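Local coordinates for protein chorismatase (Streptomyces hygroscopicus, PDB 4BPS) that hydrolyses chorismate to a dihydroxycyclohexadiene carboxylic acid and pyruvate, a step in the biosynthesis of the immunosuppressants FK506 and FK520, at residues T49-V54 with P58-H63; T146-G151 with Y155-V160; A266-A271 with A314-S319. All coordinates share one frame; numbering follows the deposited sequence. Where two conformers were deposited one is given.

In the fold
The three contacts follow one another along the chain and do not touch. Contact 1 joins two neighbouring strands of a beta hairpin at the edge of a mixed sheet and is partly buried; its bonds combine a backbone pair with threonine hydroxyls. Contact 2 is small but buried. It ties the loop after strand 133-142 to helix 154-169 by a single side-chain bond, and the same helix carries Tyr155 to the bound ligand. Contact 3 is also partly buried and joins helix 259-274 to the loop after helix 306-314 by a salt bridge over apolar packing. Contacts 1 and 3 lie on opposite sides of the chain's centre, their own centres 31 Å apart.

Contact 1: T49-V54 with P58-H63; sequences TDVSLV and PRTAVH
Thr49 lies over one face of the Arg59 guanidinium, its OG1 4.0 Å above the plane and over the centre. Strands 52-54 and 57-62 form a beta hairpin, 52-54 being the outermost strand of a mixed sheet within this chain. Ser52 and Arg59 are an antiparallel hydrogen-bonded pair: Arg59 N to Ser52 O is 2.9 Å and Ser52 N to Arg59 O is 3.1 Å. Leu53 and Pro58 form the next, non-hydrogen-bonded pair. Their side chains lie side by side, with Leu53 CD2 3.8 Å from Pro58 CD.

Thr49 OG1 sits between its own backbone N and carbonyl carbon (chi1 66°). There Thr49 OG1 accepts from Ala61 N at 3.1 Å and donates to Asp50 O in the carbonyl plane. An alanine here is likely to leave Ala61 N without this acceptor and to take away the cover over one face of the Arg59 guanidinium. Arg59 NH2 also forms a salt bridge with Glu43 on strand 38-44. Water 1 links Asp50 O and Ser52 OG, with a weak bond from Arg59 NH1. Thr60 OG1, also bonded to Arg104 of strand 98-105, donates to Asp50 O at 2.8 Å, from above the carbonyl plane, 66° out of it.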
loop_
_atom_site.group_PDB
_atom_site.type_symbol
_atom_site.label_atom_id
_atom_site.label_comp_id
_atom_site.label_asym_id
_atom_site.label_seq_id
_atom_site.Cartn_x
_atom_site.Cartn_y
_atom_site.Cartn_z
ATOM N N THR A 49 2.012 -14.695 -9.816
ATOM C CA THR A 49 1.290 -15.954 -9.665
ATOM C C THR A 49 -0.195 -15.634 -9.467
ATOM O O THR A 49 -0.593 -14.468 -9.371
ATOM C CB THR A 49 1.774 -16.762 -8.436
ATOM O OG1 THR A 49 1.447 -16.048 -7.232
ATOM C CG2 THR A 49 3.257 -17.023 -8.461
ATOM N N ASP A 50 -0.998 -16.688 -9.349
ATOM C CA ASP A 50 -2.372 -16.513 -8.883
ATOM C C ASP A 50 -2.384 -16.213 -7.383
ATOM O O ASP A 50 -1.339 -16.140 -6.728
ATOM C CB ASP A 50 -3.272 -17.732 -9.238
ATOM C CG ASP A 50 -3.002 -18.992 -8.385
ATOM O OD1 ASP A 50 -2.030 -19.042 -7.594
ATOM O OD2 ASP A 50 -3.786 -19.959 -8.535
ATOM N N VAL A 51 -3.581 -15.971 -6.861
ATOM C CA VAL A 51 -3.784 -15.807 -5.426
ATOM C C VAL A 51 -4.269 -17.149 -4.880
ATOM O O VAL A 51 -5.172 -17.783 -5.470
ATOM C CB VAL A 51 -4.839 -14.739 -5.152
ATOM C CG1 VAL A 51 -5.155 -14.665 -3.686
ATOM C CG2 VAL A 51 -4.381 -13.382 -5.682
ATOM N N SER A 52 -3.718 -17.580 -3.745
ATOM C CA SER A 52 -4.132 -18.849 -3.159
ATOM C C SER A 52 -3.936 -18.774 -1.656
ATOM O O SER A 52 -3.364 -17.810 -1.142
ATOM C CB SER A 52 -3.312 -20.019 -3.743
ATOM O OG SER A 52 -1.966 -19.916 -3.357
ATOM N N LEU A 53 -4.413 -19.803 -0.960
ATOM C CA LEU A 53 -4.095 -20.015 0.451
ATOM C C LEU A 53 -2.994 -21.059 0.566
ATOM O O LEU A 53 -3.065 -22.134 -0.046
ATOM C CB LEU A 53 -5.315 -20.524 1.215
ATOM C CG LEU A 53 -6.483 -19.564 1.344
ATOM C CD1 LEU A 53 -7.682 -20.297 1.920
ATOM C CD2 LEU A 53 -6.161 -18.352 2.247
ATOM N N VAL A 54 -1.983 -20.739 1.362
ATOM C CA VAL A 54 -0.953 -21.709 1.718
ATOM C C VAL A 54 -1.041 -21.916 3.219
ATOM O O VAL A 54 -0.708 -21.010 3.996
ATOM C CB VAL A 54 0.415 -21.200 1.311
ATOM C CG1 VAL A 54 1.520 -22.181 1.759
ATOM C CG2 VAL A 54 0.435 -20.991 -0.192
ATOM N N PRO A 58 -3.163 -16.306 2.904
ATOM C CA PRO A 58 -3.219 -15.794 1.534
ATOM C C PRO A 58 -1.825 -15.467 1.031
ATOM O O PRO A 58 -1.019 -14.881 1.774
ATOM C CB PRO A 58 -4.040 -14.513 1.668
ATOM C CG PRO A 58 -4.874 -14.710 2.856
ATOM C CD PRO A 58 -4.073 -15.577 3.796
ATOM N N ARG A 59 -1.578 -15.779 -0.239
ATOM C CA ARG A 59 -0.294 -15.511 -0.844
ATOM C C ARG A 59 -0.438 -15.174 -2.314
ATOM O O ARG A 59 -1.275 -15.760 -3.008
ATOM C CB ARG A 59 0.580 -16.771 -0.695
ATOM C CG ARG A 59 1.896 -16.753 -1.412
ATOM C CD ARG A 59 1.762 -17.494 -2.738
ATOM N NE ARG A 59 3.010 -17.499 -3.486
ATOM C CZ ARG A 59 3.266 -18.327 -4.492
ATOM N NH1 ARG A 59 2.366 -19.233 -4.858
ATOM N NH2 ARG A 59 4.439 -18.265 -5.112
ATOM N N THR A 60 0.397 -14.261 -2.795
ATOM C CA THR A 60 0.559 -14.093 -4.226
ATOM C C THR A 60 1.924 -13.468 -4.473
ATOM O O THR A 60 2.543 -12.938 -3.555
ATOM C CB THR A 60 -0.561 -13.227 -4.840
ATOM O OG1 THR A 60 -0.641 -13.455 -6.257
ATOM C CG2 THR A 60 -0.351 -11.735 -4.613
ATOM N N ALA A 61 2.381 -13.522 -5.725
ATOM C CA ALA A 61 3.603 -12.865 -6.138
ATOM C C ALA A 61 3.264 -11.734 -7.084
ATOM O O ALA A 61 2.421 -11.904 -7.978
ATOM C CB ALA A 61 4.538 -13.853 -6.817
ATOM N N VAL A 62 3.923 -10.591 -6.891
ATOM C CA VAL A 62 3.743 -9.452 -7.788
ATOM C C VAL A 62 5.073 -9.079 -8.423
ATOM O O VAL A 62 6.150 -9.263 -7.828
ATOM C CB VAL A 62 3.117 -8.223 -7.043
ATOM C CG1 VAL A 62 1.668 -8.519 -6.671
ATOM C CG2 VAL A 62 3.953 -7.829 -5.799
ATOM N N HIS A 63 4.984 -8.596 -9.649
ATOM C CA HIS A 63 6.177 -8.349 -10.464
ATOM C C HIS A 63 6.621 -6.895 -10.277
ATOM O O HIS A 63 6.463 -6.046 -11.158
ATOM C CB HIS A 63 5.894 -8.701 -11.918
ATOM C CG HIS A 63 7.115 -8.751 -12.786
ATOM N ND1 HIS A 63 7.105 -9.312 -14.041
ATOM C CD2 HIS A 63 8.376 -8.285 -12.584
ATOM C CE1 HIS A 63 8.311 -9.206 -14.568
ATOM N NE2 HIS A 63 9.101 -8.585 -13.706
HETATM O O HOH W 1 -0.481 -18.342 -5.033
#

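Contact 2: T146-G151 with Y155-V160; sequences TTNADG and YRDFCV. With 3EB (3-(2-carboxyethyl)benzoic acid), chain B.
Asn148 turns its CG between its backbone N and carbonyl carbon (chi1 77°), while Asp157 holds CG anti to its backbone N (chi1 -173°), and the two side chains meet at about a right angle. Asn148 ND2 donates to Asp157 OD2 at 2.9 Å, with 156° at the hydrogen. The acceptor lies in the amide plane. The donor, however, comes from above the carboxylate plane, and the two flat groups are nearly perpendicular.

The Asn148 amide uses both ends. Its OD1 takes the backbone N of Leu152 and, weakly, that of Asp150. These bonds accompany the type I turn from Asn148 to Gly151, which is closed by Gly151 N to Asn148 O at 3.0 Å. Asp157 OD2 has a second donor in Tyr111 N, and OD1 receives a weak bond from Ala112 N at the start of helix 112-129. One carboxylate therefore joins the loop and two helices.

Two residues earlier on helix 154-169, Tyr155 leads away from the loop and into the ligand pocket. Tyr155 OH donates to OAB of 3-(2-carboxyethyl)benzoic acid at 2.6 Å, and that oxygen lies at the ring edge, in plane. Cys159 SG sits over one face of the ring, offset toward the rim. Arg162, Tyr215 and Arg228 also bond to the ligand. Tyr155 is a substrate-binding residue. The buried Asp157 carboxylate, on the same helix, receives three N-H groups, one of them weakly, which would probably favour its charged form.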
loop_
_atom_site.group_PDB
_atom_site.type_symbol
_atom_site.label_atom_id
_atom_site.label_comp_id
_atom_site.label_asym_id
_atom_site.label_seq_id
_atom_site.Cartn_x
_atom_site.Cartn_y
_atom_site.Cartn_z
ATOM N N THR A 146 1.440 2.840 -19.093
ATOM C CA THR A 146 1.139 2.467 -20.474
ATOM C C THR A 146 -0.260 2.964 -20.842
ATOM O O THR A 146 -1.053 3.317 -19.973
ATOM C CB THR A 146 1.193 0.929 -20.707
ATOM O OG1 THR A 146 0.130 0.278 -20.004
ATOM C CG2 THR A 146 2.543 0.328 -20.322
ATOM N N THR A 147 -0.543 2.978 -22.140
ATOM C CA THR A 147 -1.858 3.357 -22.638
ATOM C C THR A 147 -2.686 2.106 -22.886
ATOM O O THR A 147 -2.213 1.173 -23.540
ATOM C CB THR A 147 -1.704 4.149 -23.933
ATOM O OG1 THR A 147 -0.796 5.237 -23.716
ATOM C CG2 THR A 147 -3.024 4.689 -24.397
ATOM N N ASN A 148 -3.907 2.062 -22.353
ATOM C CA ASN A 148 -4.750 0.879 -22.516
ATOM C C ASN A 148 -5.356 0.805 -23.934
ATOM O O ASN A 148 -5.084 1.668 -24.780
ATOM C CB ASN A 148 -5.804 0.806 -21.399
ATOM C CG ASN A 148 -6.966 1.759 -21.597
ATOM O OD1 ASN A 148 -7.082 2.420 -22.620
ATOM N ND2 ASN A 148 -7.863 1.791 -20.628
ATOM N N ALA A 149 -6.133 -0.246 -24.191
ATOM C CA ALA A 149 -6.679 -0.465 -25.541
ATOM C C ALA A 149 -7.681 0.609 -25.925
ATOM O O ALA A 149 -7.927 0.814 -27.114
ATOM C CB ALA A 149 -7.340 -1.824 -25.616
ATOM N N ASP A 150 -8.250 1.282 -24.937
ATOM C CA ASP A 150 -9.207 2.342 -25.166
ATOM C C ASP A 150 -8.552 3.715 -25.321
ATOM O O ASP A 150 -9.256 4.704 -25.485
ATOM C CB ASP A 150 -10.247 2.336 -24.054
ATOM C CG ASP A 150 -11.053 1.047 -24.026
ATOM O OD1 ASP A 150 -11.030 0.287 -25.025
ATOM O OD2 ASP A 150 -11.734 0.799 -23.016
ATOM N N GLY A 151 -7.219 3.767 -25.278
ATOM C CA GLY A 151 -6.500 5.020 -25.443
ATOM C C GLY A 151 -6.255 5.832 -24.176
ATOM O O GLY A 151 -5.842 6.997 -24.296
ATOM N N TYR A 155 -3.114 3.957 -15.264
ATOM C CA TYR A 155 -3.393 4.457 -13.910
ATOM C C TYR A 155 -4.756 5.154 -13.855
ATOM O O TYR A 155 -5.484 5.027 -12.873
ATOM C CB TYR A 155 -2.320 5.448 -13.467
ATOM C CG TYR A 155 -2.564 5.985 -12.068
ATOM C CD1 TYR A 155 -2.592 5.139 -10.955
ATOM C CD2 TYR A 155 -2.812 7.331 -11.853
ATOM C CE1 TYR A 155 -2.835 5.624 -9.696
ATOM C CE2 TYR A 155 -3.024 7.836 -10.593
ATOM C CZ TYR A 155 -3.048 6.981 -9.514
ATOM O OH TYR A 155 -3.283 7.504 -8.264
ATOM N N ARG A 156 -5.068 5.921 -14.894
ATOM C CA ARG A 156 -6.322 6.664 -14.936
ATOM C C ARG A 156 -7.512 5.705 -15.061
ATOM O O ARG A 156 -8.553 5.906 -14.420
ATOM C CB ARG A 156 -6.307 7.680 -16.063
ATOM C CG ARG A 156 -5.240 8.734 -15.863
ATOM C CD ARG A 156 -5.020 9.566 -17.125
ATOM N NE ARG A 156 -3.846 10.430 -16.967
ATOM C CZ ARG A 156 -3.895 11.710 -16.621
ATOM N NH1 ARG A 156 -5.064 12.326 -16.443
ATOM N NH2 ARG A 156 -2.771 12.403 -16.479
ATOM N N ASP A 157 -7.354 4.660 -15.864
ATOM C CA ASP A 157 -8.366 3.609 -16.036
ATOM C C ASP A 157 -8.622 2.910 -14.690
ATOM O O ASP A 157 -9.771 2.723 -14.258
ATOM C CB ASP A 157 -7.777 2.658 -17.086
ATOM C CG ASP A 157 -8.715 1.560 -17.574
ATOM O OD1 ASP A 157 -9.959 1.705 -17.548
ATOM O OD2 ASP A 157 -8.138 0.563 -18.050
ATOM N N PHE A 158 -7.536 2.563 -13.991
ATOM C CA PHE A 158 -7.625 2.016 -12.639
ATOM C C PHE A 158 -8.368 2.982 -11.697
ATOM O O PHE A 158 -9.235 2.558 -10.930
ATOM C CB PHE A 158 -6.199 1.721 -12.136
ATOM C CG PHE A 158 -6.099 1.630 -10.639
ATOM C CD1 PHE A 158 -6.569 0.507 -9.954
ATOM C CD2 PHE A 158 -5.570 2.675 -9.900
ATOM C CE1 PHE A 158 -6.527 0.440 -8.571
ATOM C CE2 PHE A 158 -5.511 2.599 -8.512
ATOM C CZ PHE A 158 -6.003 1.488 -7.854
ATOM N N CYS A 159 -8.024 4.273 -11.739
ATOM C CA CYS A 159 -8.693 5.227 -10.863
ATOM C C CYS A 159 -10.189 5.308 -11.149
ATOM O O CYS A 159 -10.978 5.484 -10.214
ATOM C CB CYS A 159 -8.068 6.624 -10.985
ATOM S SG CYS A 159 -6.487 6.822 -10.087
ATOM N N VAL A 160 -10.588 5.255 -12.431
ATOM C CA VAL A 160 -12.008 5.242 -12.772
ATOM C C VAL A 160 -12.688 4.053 -12.074
ATOM O O VAL A 160 -13.752 4.203 -11.454
ATOM C CB VAL A 160 -12.218 5.162 -14.303
ATOM C CG1 VAL A 160 -13.673 4.860 -14.645
ATOM C CG2 VAL A 160 -11.770 6.467 -14.972
HETATM C C 3EB B . 0.287 10.845 -5.131
HETATM O O 3EB B . -0.751 11.076 -5.760
HETATM C CA 3EB B . 1.334 9.894 -5.640
HETATM O OAB 3EB B . -3.581 5.710 -6.428
HETATM O OAD 3EB B . -3.512 4.445 -4.607
HETATM C CAE 3EB B . 0.370 7.567 -3.927
HETATM C CAF 3EB B . -0.306 6.698 -3.080
HETATM C CAG 3EB B . -0.032 7.716 -5.255
HETATM C CAH 3EB B . -1.381 5.958 -3.545
HETATM C CAL 3EB B . -3.032 5.375 -5.359
HETATM C CAM 3EB B . -1.129 6.979 -5.702
HETATM C CAN 3EB B . -1.822 6.113 -4.855
HETATM O OXT 3EB B . 0.571 11.445 -4.024
HETATM C C2 3EB B . 0.716 8.610 -6.232
#

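Contact 3: A266-A271 with A314-S319; sequences ALDNMA and AARLSS
Segment 266-271, on helix 259-274, faces segment 314-319, which follows helix 306-314, at some distance, with the nearest CA atoms, those of Leu267 and Arg316, 8.2 Å apart. Side chains span the gap. Arg316 reaches across with its chain bent at chi3 (65°), and its guanidinium arrives beside Asp268. In this salt bridge Arg316 NH2 is 2.8 Å from Asp268 OD1. NH2 comes nearly in line with the C-O bond, while OD1 lies 19° out of the guanidinium plane. Arg316 NH1 adds a weak bond to the same Asp268 oxygen, OD1, at 3.1 Å, and makes its own salt bridge to Glu264, one turn back on the helix. The arginine thus grips two acidic side chains of one helix.

Leu267 supplies the apolar part. Its CB lies over one face of the guanidinium, 3.5 Å above the plane and offset toward the rim. Its CD1 packs on Arg316 CD, and Leu267 CD2 meets Leu317 CD2 at 4.1 Å, the two leucines crossing at about a right angle. The contact ties helix 259-274 to the loop between helix 306-314 and strand 323-327. Leu317 also touches Leu296 of strand 296-300, while Ala266 packs on Ile339 of strand 337-343.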
loop_
_atom_site.group_PDB
_atom_site.type_symbol
_atom_site.label_atom_id
_atom_site.label_comp_id
_atom_site.label_asym_id
_atom_site.label_seq_id
_atom_site.Cartn_x
_atom_site.Cartn_y
_atom_site.Cartn_z
ATOM N N ALA A 266 9.847 13.555 -0.821
ATOM C CA ALA A 266 9.046 12.415 -0.385
ATOM C C ALA A 266 9.301 12.142 1.094
ATOM O O ALA A 266 8.370 11.939 1.881
ATOM C CB ALA A 266 9.363 11.185 -1.229
ATOM N N LEU A 267 10.573 12.107 1.490
ATOM C CA LEU A 267 10.920 11.880 2.890
ATOM C C LEU A 267 10.423 13.036 3.767
ATOM O O LEU A 267 9.957 12.809 4.876
ATOM C CB LEU A 267 12.422 11.666 3.013
ATOM C CG LEU A 267 12.922 10.333 2.442
ATOM C CD1 LEU A 267 14.456 10.365 2.303
ATOM C CD2 LEU A 267 12.487 9.185 3.313
ATOM N N ASP A 268 10.544 14.279 3.278
ATOM C CA ASP A 268 9.984 15.419 4.004
ATOM C C ASP A 268 8.480 15.252 4.212
ATOM O O ASP A 268 7.961 15.560 5.287
ATOM C CB ASP A 268 10.184 16.741 3.253
ATOM C CG ASP A 268 11.616 17.203 3.164
ATOM O OD1 ASP A 268 12.495 16.692 3.880
ATOM O OD2 ASP A 268 11.832 18.129 2.336
ATOM N N ASN A 269 7.772 14.799 3.174
ATOM C CA ASN A 269 6.327 14.611 3.289
ATOM C C ASN A 269 6.013 13.518 4.311
ATOM O O ASN A 269 5.093 13.655 5.140
ATOM C CB ASN A 269 5.731 14.239 1.938
ATOM C CG ASN A 269 5.460 15.464 1.055
ATOM O OD1 ASN A 269 5.105 16.528 1.556
ATOM N ND2 ASN A 269 5.536 15.284 -0.268
HETATM N N MSE A 270 6.778 12.426 4.302
HETATM C CA MSE A 270 6.581 11.374 5.282
HETATM C C MSE A 270 6.803 11.918 6.698
HETATM O O MSE A 270 6.017 11.630 7.604
HETATM C CB MSE A 270 7.539 10.222 4.963
HETATM C CG MSE A 270 7.531 9.107 5.982
HETATM SE SE MSE A 270 8.636 7.582 5.464
HETATM C CE MSE A 270 7.358 6.649 4.330
ATOM N N ALA A 271 7.866 12.708 6.885
ATOM C CA ALA A 271 8.150 13.276 8.209
ATOM C C ALA A 271 7.034 14.208 8.642
ATOM O O ALA A 271 6.671 14.235 9.815
ATOM C CB ALA A 271 9.486 13.999 8.209
ATOM N N ALA A 314 19.512 6.289 3.074
ATOM C CA ALA A 314 20.398 5.855 4.143
ATOM C C ALA A 314 20.880 7.031 5.001
ATOM O O ALA A 314 21.246 6.842 6.162
ATOM C CB ALA A 314 21.581 5.106 3.580
ATOM N N ALA A 315 20.899 8.244 4.450
ATOM C CA ALA A 315 21.302 9.392 5.225
ATOM C C ALA A 315 20.206 9.877 6.170
ATOM O O ALA A 315 20.490 10.680 7.062
ATOM C CB ALA A 315 21.710 10.539 4.286
ATOM N N ARG A 316 18.958 9.447 5.949
ATOM C CA ARG A 316 17.863 9.927 6.788
ATOM C C ARG A 316 17.142 8.846 7.580
ATOM O O ARG A 316 16.658 9.132 8.672
ATOM C CB ARG A 316 16.870 10.724 5.947
ATOM C CG ARG A 316 17.522 12.041 5.442
ATOM C CD ARG A 316 16.630 12.892 4.564
ATOM N NE ARG A 316 15.471 13.404 5.287
ATOM C CZ ARG A 316 14.533 14.158 4.724
ATOM N NH1 ARG A 316 14.599 14.445 3.413
ATOM N NH2 ARG A 316 13.501 14.565 5.443
ATOM N N LEU A 317 17.064 7.622 7.045
ATOM C CA LEU A 317 16.370 6.532 7.726
ATOM C C LEU A 317 17.268 5.897 8.790
ATOM O O LEU A 317 18.486 6.054 8.759
ATOM C CB LEU A 317 15.936 5.461 6.714
ATOM C CG LEU A 317 14.974 5.960 5.638
ATOM C CD1 LEU A 317 14.693 4.841 4.657
ATOM C CD2 LEU A 317 13.680 6.542 6.224
ATOM N N SER A 318 16.675 5.178 9.733
ATOM C CA SER A 318 17.484 4.523 10.741
ATOM C C SER A 318 18.294 3.401 10.118
ATOM O O SER A 318 17.787 2.679 9.238
ATOM C CB SER A 318 16.593 3.960 11.834
ATOM O OG SER A 318 17.360 3.165 12.743
ATOM N N SER A 319 19.515 3.203 10.617
ATOM C CA SER A 319 20.348 2.122 10.098
ATOM C C SER A 319 19.762 0.744 10.407
ATOM O O SER A 319 20.104 -0.244 9.743
ATOM C CB SER A 319 21.759 2.198 10.667
ATOM O OG SER A 319 21.782 1.895 12.050
#